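Putative esterase (Uncultured bacterium, PDB 7C4D) is probably a carboxylesterase of the alpha/beta hydrolase fold that hydrolyses ester bonds, from a marine microorganism. Local coordinates at residues K47-V52 with K266-L271; S41-L46 with V52-Q57; T101-T106 with A119-G124. All blocks are in the same frame, centred on the assembly; numbering follows the deposited sequence.

Interaction 1 (K47-V52 with K266-L271); sequences KDYFQV and KTLEFL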
loop_
_atom_site.group_PDB
_atom_site.type_symbol
_atom_site.label_atom_id
_atom_site.label_comp_id
_atom_site.label_asym_id
_atom_site.label_seq_id
_atom_site.Cartn_x
_atom_site.Cartn_y
_atom_site.Cartn_z
ATOM N N LYS A 47 1.055 3.262 -18.000
ATOM C CA LYS A 47 1.952 2.452 -18.817
ATOM C C LYS A 47 2.273 3.097 -20.187
ATOM O O LYS A 47 3.224 2.676 -20.842
ATOM C CB LYS A 47 1.351 1.060 -19.059
ATOM C CG LYS A 47 0.169 1.040 -20.023
ATOM C CD LYS A 47 -0.391 -0.337 -20.289
ATOM C CE LYS A 47 -1.524 -0.266 -21.292
ATOM N NZ LYS A 47 -2.141 -1.602 -21.476
ATOM N N ASP A 48 1.503 4.110 -20.631
ATOM C CA ASP A 48 1.879 4.808 -21.854
ATOM C C ASP A 48 3.147 5.635 -21.658
ATOM O O ASP A 48 3.766 5.998 -22.654
ATOM C CB ASP A 48 0.792 5.759 -22.343
ATOM C CG ASP A 48 -0.512 5.073 -22.722
ATOM O OD1 ASP A 48 -0.490 3.884 -23.037
ATOM O OD2 ASP A 48 -1.545 5.727 -22.617
ATOM N N TYR A 49 3.513 5.963 -20.400
ATOM C CA TYR A 49 4.621 6.875 -20.191
ATOM C C TYR A 49 5.756 6.231 -19.390
ATOM O O TYR A 49 6.872 6.754 -19.344
ATOM C CB TYR A 49 4.121 8.154 -19.514
ATOM C CG TYR A 49 2.900 8.725 -20.187
ATOM C CD1 TYR A 49 2.993 9.395 -21.405
ATOM C CD2 TYR A 49 1.649 8.558 -19.627
ATOM C CE1 TYR A 49 1.862 9.850 -22.054
ATOM C CE2 TYR A 49 0.519 9.068 -20.237
ATOM C CZ TYR A 49 0.628 9.711 -21.458
ATOM O OH TYR A 49 -0.490 10.225 -22.016
ATOM N N PHE A 50 5.475 5.120 -18.719
ATOM C CA PHE A 50 6.455 4.564 -17.788
ATOM C C PHE A 50 6.460 3.057 -17.938
ATOM O O PHE A 50 5.532 2.516 -18.531
ATOM C CB PHE A 50 6.124 4.948 -16.335
ATOM C CG PHE A 50 6.104 6.438 -16.027
ATOM C CD1 PHE A 50 7.255 7.111 -15.640
ATOM C CD2 PHE A 50 4.921 7.155 -16.055
ATOM C CE1 PHE A 50 7.232 8.468 -15.345
ATOM C CE2 PHE A 50 4.891 8.502 -15.722
ATOM C CZ PHE A 50 6.051 9.175 -15.407
ATOM N N GLN A 51 7.502 2.414 -17.389
ATOM C CA GLN A 51 7.561 0.969 -17.249
ATOM C C GLN A 51 7.057 0.644 -15.854
ATOM O O GLN A 51 7.813 0.762 -14.901
ATOM C CB GLN A 51 9.000 0.489 -17.468
ATOM C CG GLN A 51 9.485 0.741 -18.903
ATOM C CD GLN A 51 10.835 0.113 -19.121
ATOM O OE1 GLN A 51 10.982 -1.101 -19.132
ATOM N NE2 GLN A 51 11.852 0.944 -19.179
ATOM N N VAL A 52 5.761 0.331 -15.747
ATOM C CA VAL A 52 5.111 0.212 -14.463
ATOM C C VAL A 52 5.249 -1.213 -13.920
ATOM O O VAL A 52 4.876 -2.179 -14.595
ATOM C CB VAL A 52 3.629 0.604 -14.564
ATOM C CG1 VAL A 52 2.978 0.580 -13.189
ATOM C CG2 VAL A 52 3.431 1.960 -15.254
ATOM N N LYS A 266 -2.886 14.158 -11.104
ATOM C CA LYS A 266 -1.915 14.672 -10.146
ATOM C C LYS A 266 -0.556 13.966 -10.238
ATOM O O LYS A 266 0.462 14.626 -10.085
ATOM C CB LYS A 266 -2.482 14.562 -8.740
ATOM C CG LYS A 266 -3.748 15.370 -8.534
ATOM C CD LYS A 266 -3.658 16.784 -9.032
ATOM C CE LYS A 266 -4.830 17.620 -8.561
ATOM N NZ LYS A 266 -4.789 18.966 -9.179
ATOM N N THR A 267 -0.569 12.659 -10.513
ATOM C CA THR A 267 0.600 11.814 -10.722
ATOM C C THR A 267 1.352 12.277 -11.974
ATOM O O THR A 267 2.573 12.432 -11.934
ATOM C CB THR A 267 0.168 10.335 -10.815
ATOM O OG1 THR A 267 -0.422 9.927 -9.578
ATOM C CG2 THR A 267 1.249 9.364 -11.261
ATOM N N LEU A 268 0.639 12.502 -13.098
ATOM C CA LEU A 268 1.309 12.855 -14.356
ATOM C C LEU A 268 1.809 14.288 -14.354
ATOM O O LEU A 268 2.767 14.596 -15.046
ATOM C CB LEU A 268 0.437 12.571 -15.588
ATOM C CG LEU A 268 0.264 11.073 -15.919
ATOM C CD1 LEU A 268 -0.739 10.818 -17.057
ATOM C CD2 LEU A 268 1.590 10.369 -16.208
ATOM N N GLU A 269 1.180 15.163 -13.560
ATOM C CA GLU A 269 1.680 16.524 -13.436
ATOM C C GLU A 269 2.950 16.593 -12.557
ATOM O O GLU A 269 3.727 17.542 -12.676
ATOM C CB GLU A 269 0.554 17.439 -12.951
ATOM C CG GLU A 269 -0.564 17.631 -13.978
ATOM C CD GLU A 269 -1.865 18.259 -13.470
ATOM O OE1 GLU A 269 -1.983 18.545 -12.244
ATOM O OE2 GLU A 269 -2.785 18.444 -14.280
ATOM N N PHE A 270 3.170 15.600 -11.678
ATOM C CA PHE A 270 4.316 15.593 -10.755
ATOM C C PHE A 270 5.503 14.817 -11.339
ATOM O O PHE A 270 6.597 15.312 -11.352
ATOM C CB PHE A 270 3.903 15.052 -9.375
ATOM C CG PHE A 270 5.022 14.917 -8.373
ATOM C CD1 PHE A 270 5.636 16.038 -7.845
ATOM C CD2 PHE A 270 5.500 13.667 -7.979
ATOM C CE1 PHE A 270 6.684 15.913 -6.928
ATOM C CE2 PHE A 270 6.509 13.543 -7.021
ATOM C CZ PHE A 270 7.095 14.673 -6.490
ATOM N N LEU A 271 5.300 13.594 -11.848
ATOM C CA LEU A 271 6.404 12.764 -12.303
ATOM C C LEU A 271 6.995 13.279 -13.617
ATOM O O LEU A 271 6.285 13.859 -14.417
ATOM C CB LEU A 271 5.927 11.334 -12.496
ATOM C CG LEU A 271 5.407 10.627 -11.255
ATOM C CD1 LEU A 271 4.996 9.212 -11.616
ATOM C CD2 LEU A 271 6.463 10.647 -10.145
ATOM O OXT LEU A 271 8.203 13.092 -13.893
#
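Phe50 and Tyr49 meet Leu268 and Leu271 through carbon atoms. Phe50 works with the outer end of its ring. Leu268 CD2 lies at the ring edge, near the ring plane, 3.8 Å from Phe50 CE2. Phe50 CZ packs 3.6 Å from Leu271 CB. The Leu271 methyl CD1 also reaches Phe50 CZ, at 3.9 Å. Tyr49 uses its CD2 and CE2 atoms. Tyr49 CE2 is 3.8 Å from Leu268 CD1, and the two side chains cross at about a right angle. Chi2 of Leu268 (174°) turns CD1 to Tyr49 and CD2 into the angle between Tyr49 and Phe50. With an alanine at Phe50, Leu268 CD2 and Leu271 CB would probably lose the ring they pack on, and a gap would open. The polar part is backbone. Thr267 O takes the N-H of both Phe270 and Leu271, 3.0 Å to Leu271 N. The terminal carboxylate of Leu271 has a long, weak ion pair with Lys115. Tyr49 is exposed, while Phe50 is buried and also touches Leu26 and Asn91. The contact packs the C-terminal helix of the alpha/beta hydrolase fold beside the loop that leads into strand 51-55.

Interaction 2 (S41-L46 with V52-Q57); sequences SIANEL and VYLIDQ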
loop_
_atom_site.group_PDB
_atom_site.type_symbol
_atom_site.label_atom_id
_atom_site.label_comp_id
_atom_site.label_asym_id
_atom_site.label_seq_id
_atom_site.Cartn_x
_atom_site.Cartn_y
_atom_site.Cartn_z
ATOM N N SER A 41 -6.231 -0.537 -13.269
ATOM C CA SER A 41 -6.862 0.537 -13.994
ATOM C C SER A 41 -5.972 1.786 -14.034
ATOM O O SER A 41 -5.944 2.450 -15.057
ATOM C CB SER A 41 -8.218 0.788 -13.376
ATOM O OG SER A 41 -8.828 1.950 -13.899
ATOM N N ILE A 42 -5.241 2.111 -12.946
ATOM C CA ILE A 42 -4.325 3.246 -12.941
ATOM C C ILE A 42 -3.065 2.970 -13.781
ATOM O O ILE A 42 -2.635 3.831 -14.559
ATOM C CB ILE A 42 -4.078 3.788 -11.515
ATOM C CG1 ILE A 42 -5.247 4.683 -11.118
ATOM C CG2 ILE A 42 -2.710 4.514 -11.357
ATOM C CD1 ILE A 42 -5.548 4.638 -9.676
ATOM N N ALA A 43 -2.539 1.739 -13.714
ATOM C CA ALA A 43 -1.373 1.328 -14.472
ATOM C C ALA A 43 -1.705 1.268 -15.957
ATOM O O ALA A 43 -0.794 1.192 -16.788
ATOM C CB ALA A 43 -0.943 -0.049 -14.053
ATOM N N ASN A 44 -3.009 1.129 -16.242
ATOM C CA ASN A 44 -3.488 1.104 -17.617
ATOM C C ASN A 44 -3.196 2.434 -18.300
ATOM O O ASN A 44 -2.653 2.390 -19.365
ATOM C CB ASN A 44 -4.931 0.628 -17.790
ATOM C CG ASN A 44 -5.001 -0.876 -18.010
ATOM O OD1 ASN A 44 -4.005 -1.526 -18.362
ATOM N ND2 ASN A 44 -6.174 -1.446 -17.768
ATOM N N GLU A 45 -3.502 3.570 -17.664
ATOM C CA GLU A 45 -3.070 4.882 -18.121
ATOM C C GLU A 45 -1.560 5.124 -17.997
ATOM O O GLU A 45 -0.944 5.528 -18.990
ATOM C CB GLU A 45 -3.979 5.957 -17.542
ATOM C CG GLU A 45 -5.364 5.814 -18.134
ATOM C CD GLU A 45 -6.378 6.866 -17.752
ATOM O OE1 GLU A 45 -6.034 8.070 -17.752
ATOM O OE2 GLU A 45 -7.520 6.481 -17.466
ATOM N N LEU A 46 -0.958 4.836 -16.823
ATOM C CA LEU A 46 0.441 5.177 -16.558
ATOM C C LEU A 46 1.419 4.441 -17.479
ATOM O O LEU A 46 2.487 4.959 -17.750
ATOM C CB LEU A 46 0.797 5.043 -15.072
ATOM C CG LEU A 46 -0.032 5.873 -14.065
ATOM C CD1 LEU A 46 0.479 5.668 -12.642
ATOM C CD2 LEU A 46 0.046 7.357 -14.382
ATOM N N VAL A 52 5.761 0.331 -15.747
ATOM C CA VAL A 52 5.111 0.212 -14.463
ATOM C C VAL A 52 5.249 -1.213 -13.920
ATOM O O VAL A 52 4.876 -2.179 -14.595
ATOM C CB VAL A 52 3.629 0.604 -14.564
ATOM C CG1 VAL A 52 2.978 0.580 -13.189
ATOM C CG2 VAL A 52 3.431 1.960 -15.254
ATOM N N TYR A 53 5.734 -1.312 -12.671
ATOM C CA TYR A 53 5.830 -2.574 -11.938
ATOM C C TYR A 53 4.793 -2.612 -10.817
ATOM O O TYR A 53 4.789 -1.744 -9.934
ATOM C CB TYR A 53 7.229 -2.753 -11.356
ATOM C CG TYR A 53 8.308 -2.909 -12.389
ATOM C CD1 TYR A 53 8.870 -1.800 -12.994
ATOM C CD2 TYR A 53 8.756 -4.164 -12.775
ATOM C CE1 TYR A 53 9.849 -1.934 -13.956
ATOM C CE2 TYR A 53 9.742 -4.324 -13.728
ATOM C CZ TYR A 53 10.291 -3.196 -14.312
ATOM O OH TYR A 53 11.290 -3.313 -15.227
ATOM N N LEU A 54 3.845 -3.551 -10.934
ATOM C CA LEU A 54 2.814 -3.750 -9.926
ATOM C C LEU A 54 3.285 -4.900 -9.042
ATOM O O LEU A 54 3.284 -6.062 -9.470
ATOM C CB LEU A 54 1.487 -4.112 -10.591
ATOM C CG LEU A 54 0.921 -3.143 -11.629
ATOM C CD1 LEU A 54 -0.358 -3.717 -12.182
ATOM C CD2 LEU A 54 0.614 -1.800 -10.995
ATOM N N ILE A 55 3.739 -4.528 -7.842
ATOM C CA ILE A 55 4.399 -5.427 -6.902
ATOM C C ILE A 55 3.361 -5.868 -5.874
ATOM O O ILE A 55 2.493 -5.070 -5.486
ATOM C CB ILE A 55 5.584 -4.678 -6.264
ATOM C CG1 ILE A 55 6.799 -4.632 -7.197
ATOM C CG2 ILE A 55 5.934 -5.229 -4.898
ATOM C CD1 ILE A 55 7.489 -5.918 -7.289
ATOM N N ASP A 56 3.386 -7.168 -5.531
ATOM C CA ASP A 56 2.644 -7.715 -4.396
ATOM C C ASP A 56 3.647 -7.723 -3.238
ATOM O O ASP A 56 4.754 -8.215 -3.395
ATOM C CB ASP A 56 2.111 -9.129 -4.671
ATOM C CG ASP A 56 0.940 -9.239 -5.648
ATOM O OD1 ASP A 56 0.394 -8.213 -6.037
ATOM O OD2 ASP A 56 0.540 -10.354 -5.970
ATOM N N GLN A 57 3.336 -7.051 -2.133
ATOM C CA GLN A 57 4.288 -7.031 -1.024
ATOM C C GLN A 57 4.193 -8.325 -0.211
ATOM O O GLN A 57 3.213 -9.065 -0.368
ATOM C CB GLN A 57 4.053 -5.785 -0.182
ATOM C CG GLN A 57 4.431 -4.518 -0.945
ATOM C CD GLN A 57 4.178 -3.325 -0.081
ATOM O OE1 GLN A 57 5.051 -2.878 0.666
ATOM N NE2 GLN A 57 2.938 -2.874 -0.120
#
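Val52 sets its two methyls on two helix residues through its first torsion. CG1 stands opposite the backbone N (chi1 -176°) and points to Ala43, and CG2, beside that N, is left for Leu46. Leu54 holds its CG beside its own N (chi1 -57°), which brings both of its methyls to Ala43. The side-chain contacts are apolar. Ala43 CB rests on both strand side chains. It is 3.9 Å from Leu54 CD2 and 4.1 Å from Val52 CG1. Leu46 meets Val52 with its CB and its backbone carbonyl: Val52 CG2 lies 3.9 Å from Leu46 C and 4.1 Å from Leu46 CB. The axes of helix 41-46 and strand 52-55 approach to 9.4 Å, with Ala43 at the interface. Their directions are nearly antiparallel, at 164°. All four touching residues are buried. Val52 and Leu54 are alternate residues of the strand, so both side chains face the helix. The contact belongs to the beta-alpha-beta unit of strand 25-29, helix 40-46 and strand 51-55. Ile28 of strand 25-29 touches Val52 and Leu54, and helix 260-270 packs on Leu46 from Thr267 and Leu268.

Interaction 3 (T101-T106 with A119-G124); sequences TAMWFT and ADIAPG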
loop_
_atom_site.group_PDB
_atom_site.type_symbol
_atom_site.label_atom_id
_atom_site.label_comp_id
_atom_site.label_asym_id
_atom_site.label_seq_id
_atom_site.Cartn_x
_atom_site.Cartn_y
_atom_site.Cartn_z
ATOM N N THR A 101 6.500 1.989 3.462
ATOM C CA THR A 101 7.612 1.225 2.899
ATOM C C THR A 101 8.410 2.112 1.956
ATOM O O THR A 101 9.638 2.124 1.981
ATOM C CB THR A 101 7.079 -0.029 2.184
ATOM O OG1 THR A 101 6.387 -0.850 3.119
ATOM C CG2 THR A 101 8.111 -0.868 1.475
ATOM N N ALA A 102 7.689 2.890 1.135
ATOM C CA ALA A 102 8.358 3.680 0.115
ATOM C C ALA A 102 9.177 4.790 0.779
ATOM O O ALA A 102 10.308 5.026 0.390
ATOM C CB ALA A 102 7.328 4.214 -0.869
ATOM N N MET A 103 8.605 5.444 1.797
ATOM C CA MET A 103 9.313 6.473 2.543
ATOM C C MET A 103 10.548 5.896 3.256
ATOM O O MET A 103 11.626 6.485 3.130
ATOM C CB MET A 103 8.371 7.157 3.530
ATOM C CG MET A 103 7.440 8.124 2.873
ATOM S SD MET A 103 6.547 9.094 4.090
ATOM C CE MET A 103 5.246 7.964 4.603
ATOM N N TRP A 104 10.406 4.711 3.903
ATOM C CA TRP A 104 11.529 3.998 4.522
ATOM C C TRP A 104 12.625 3.753 3.495
ATOM O O TRP A 104 13.764 4.154 3.714
ATOM C CB TRP A 104 11.088 2.662 5.143
ATOM C CG TRP A 104 10.786 2.746 6.604
ATOM C CD1 TRP A 104 9.671 3.271 7.185
ATOM C CD2 TRP A 104 11.632 2.299 7.680
ATOM N NE1 TRP A 104 9.753 3.176 8.548
ATOM C CE2 TRP A 104 10.945 2.582 8.882
ATOM C CE3 TRP A 104 12.883 1.672 7.744
ATOM C CZ2 TRP A 104 11.483 2.268 10.134
ATOM C CZ3 TRP A 104 13.411 1.366 8.981
ATOM C CH2 TRP A 104 12.721 1.663 10.159
ATOM N N PHE A 105 12.247 3.112 2.369
ATOM C CA PHE A 105 13.186 2.806 1.300
ATOM C C PHE A 105 13.896 4.047 0.750
ATOM O O PHE A 105 15.088 3.980 0.454
ATOM C CB PHE A 105 12.575 1.920 0.205
ATOM C CG PHE A 105 13.483 1.770 -0.993
ATOM C CD1 PHE A 105 14.428 0.748 -1.054
ATOM C CD2 PHE A 105 13.412 2.669 -2.059
ATOM C CE1 PHE A 105 15.308 0.667 -2.130
ATOM C CE2 PHE A 105 14.272 2.565 -3.148
ATOM C CZ PHE A 105 15.214 1.565 -3.178
ATOM N N THR A 106 13.151 5.154 0.591
ATOM C CA THR A 106 13.640 6.373 -0.046
ATOM C C THR A 106 14.668 7.080 0.851
ATOM O O THR A 106 15.677 7.578 0.360
ATOM C CB THR A 106 12.456 7.313 -0.371
ATOM O OG1 THR A 106 11.649 6.675 -1.368
ATOM C CG2 THR A 106 12.868 8.696 -0.839
ATOM N N ALA A 119 0.506 8.179 -1.113
ATOM C CA ALA A 119 -0.961 8.282 -1.165
ATOM C C ALA A 119 -1.600 8.018 0.204
ATOM O O ALA A 119 -1.578 6.887 0.722
ATOM C CB ALA A 119 -1.532 7.346 -2.212
ATOM N N ASP A 120 -2.114 9.103 0.792
ATOM C CA ASP A 120 -2.982 9.110 1.968
ATOM C C ASP A 120 -2.407 8.373 3.198
ATOM O O ASP A 120 -3.084 7.536 3.784
ATOM C CB ASP A 120 -4.418 8.723 1.616
ATOM C CG ASP A 120 -5.451 9.302 2.589
ATOM O OD1 ASP A 120 -5.517 10.550 2.752
ATOM O OD2 ASP A 120 -6.184 8.504 3.193
ATOM N N ILE A 121 -1.183 8.725 3.618
ATOM C CA ILE A 121 -0.613 8.294 4.875
ATOM C C ILE A 121 0.508 9.260 5.263
ATOM O O ILE A 121 1.165 9.850 4.398
ATOM C CB ILE A 121 -0.120 6.834 4.780
ATOM C CG1 ILE A 121 0.075 6.239 6.179
ATOM C CG2 ILE A 121 1.106 6.746 3.902
ATOM C CD1 ILE A 121 0.599 4.831 6.234
ATOM N N ALA A 122 0.723 9.433 6.573
ATOM C CA ALA A 122 1.731 10.383 7.031
ATOM C C ALA A 122 2.944 9.606 7.535
ATOM O O ALA A 122 2.836 8.430 7.838
ATOM C CB ALA A 122 1.147 11.305 8.085
ATOM N N PRO A 123 4.143 10.199 7.665
ATOM C CA PRO A 123 5.271 9.435 8.158
ATOM C C PRO A 123 5.164 9.002 9.625
ATOM O O PRO A 123 5.856 8.074 10.034
ATOM C CB PRO A 123 6.491 10.339 7.930
ATOM C CG PRO A 123 5.988 11.579 7.235
ATOM C CD PRO A 123 4.483 11.593 7.366
ATOM N N GLY A 124 4.289 9.623 10.410
ATOM C CA GLY A 124 4.322 9.412 11.852
ATOM C C GLY A 124 3.416 8.280 12.361
ATOM O O GLY A 124 2.626 7.668 11.637
#
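Ala102 O, next to the Met103 that makes this contact, is gripped by two donors of Thr106. The backbone Thr106 N lies 2.9 Å from Ala102 O. The hydroxyl Thr106 OG1 gives its proton to the same Ala102 O at 2.8 Å. The two come from opposite faces of the carbonyl plane, and the hydroxyl stands 40° out of it. This pins the Thr106 side chain to its own helix. Across the contact the packing is mainly apolar, and Met103 carries it. Its chain bends at the sulfur (chi3 -80°), which turns the terminal methyl onto the loop. Met103 CE packs 3.8 Å from Pro123 CA, and Met103 SD lies 4.0 Å from Pro123 CB. Met103 CE also sits 4.1 Å from Ala122 O and, more loosely, 4.4 Å from Ile121 CG2. In this alpha/beta hydrolase fold, helix 97-108 follows the probable nucleophile elbow. The loop after strand 113-119 holds Asp120, consistent with the acid of a Ser-His-Asp triad with Ser96 and His253. Asp120 OD2 is hydrogen-bonded to His253 and Ser225, and its OD1 to the backbone N of Gly222. Met103 is buried, and Val118 and Ile206 also touch its side chain.

In the fold
Interactions 1 and 2 are neighbours; their segments overlap at Val52, which makes contacts in interaction 2. Their centres are about 10 Å apart, and Leu46 joins them by packing on Thr267 and Leu268, so helices 40-46 and 260-270 are in contact there. Interaction 1 is partly buried, at the periphery, and rests on aromatic rings against leucines. Interaction 2 is fully buried and uses aliphatic side chains: alanine, valine and leucines. Interaction 3 is also buried, but lies about 19 Å from interaction 1, centre to centre, and holds a different helix to a loop beside the probable catalytic residues. It relies on a methionine and a proline. Gln57 and Thr101 are where interactions 2 and 3 touch.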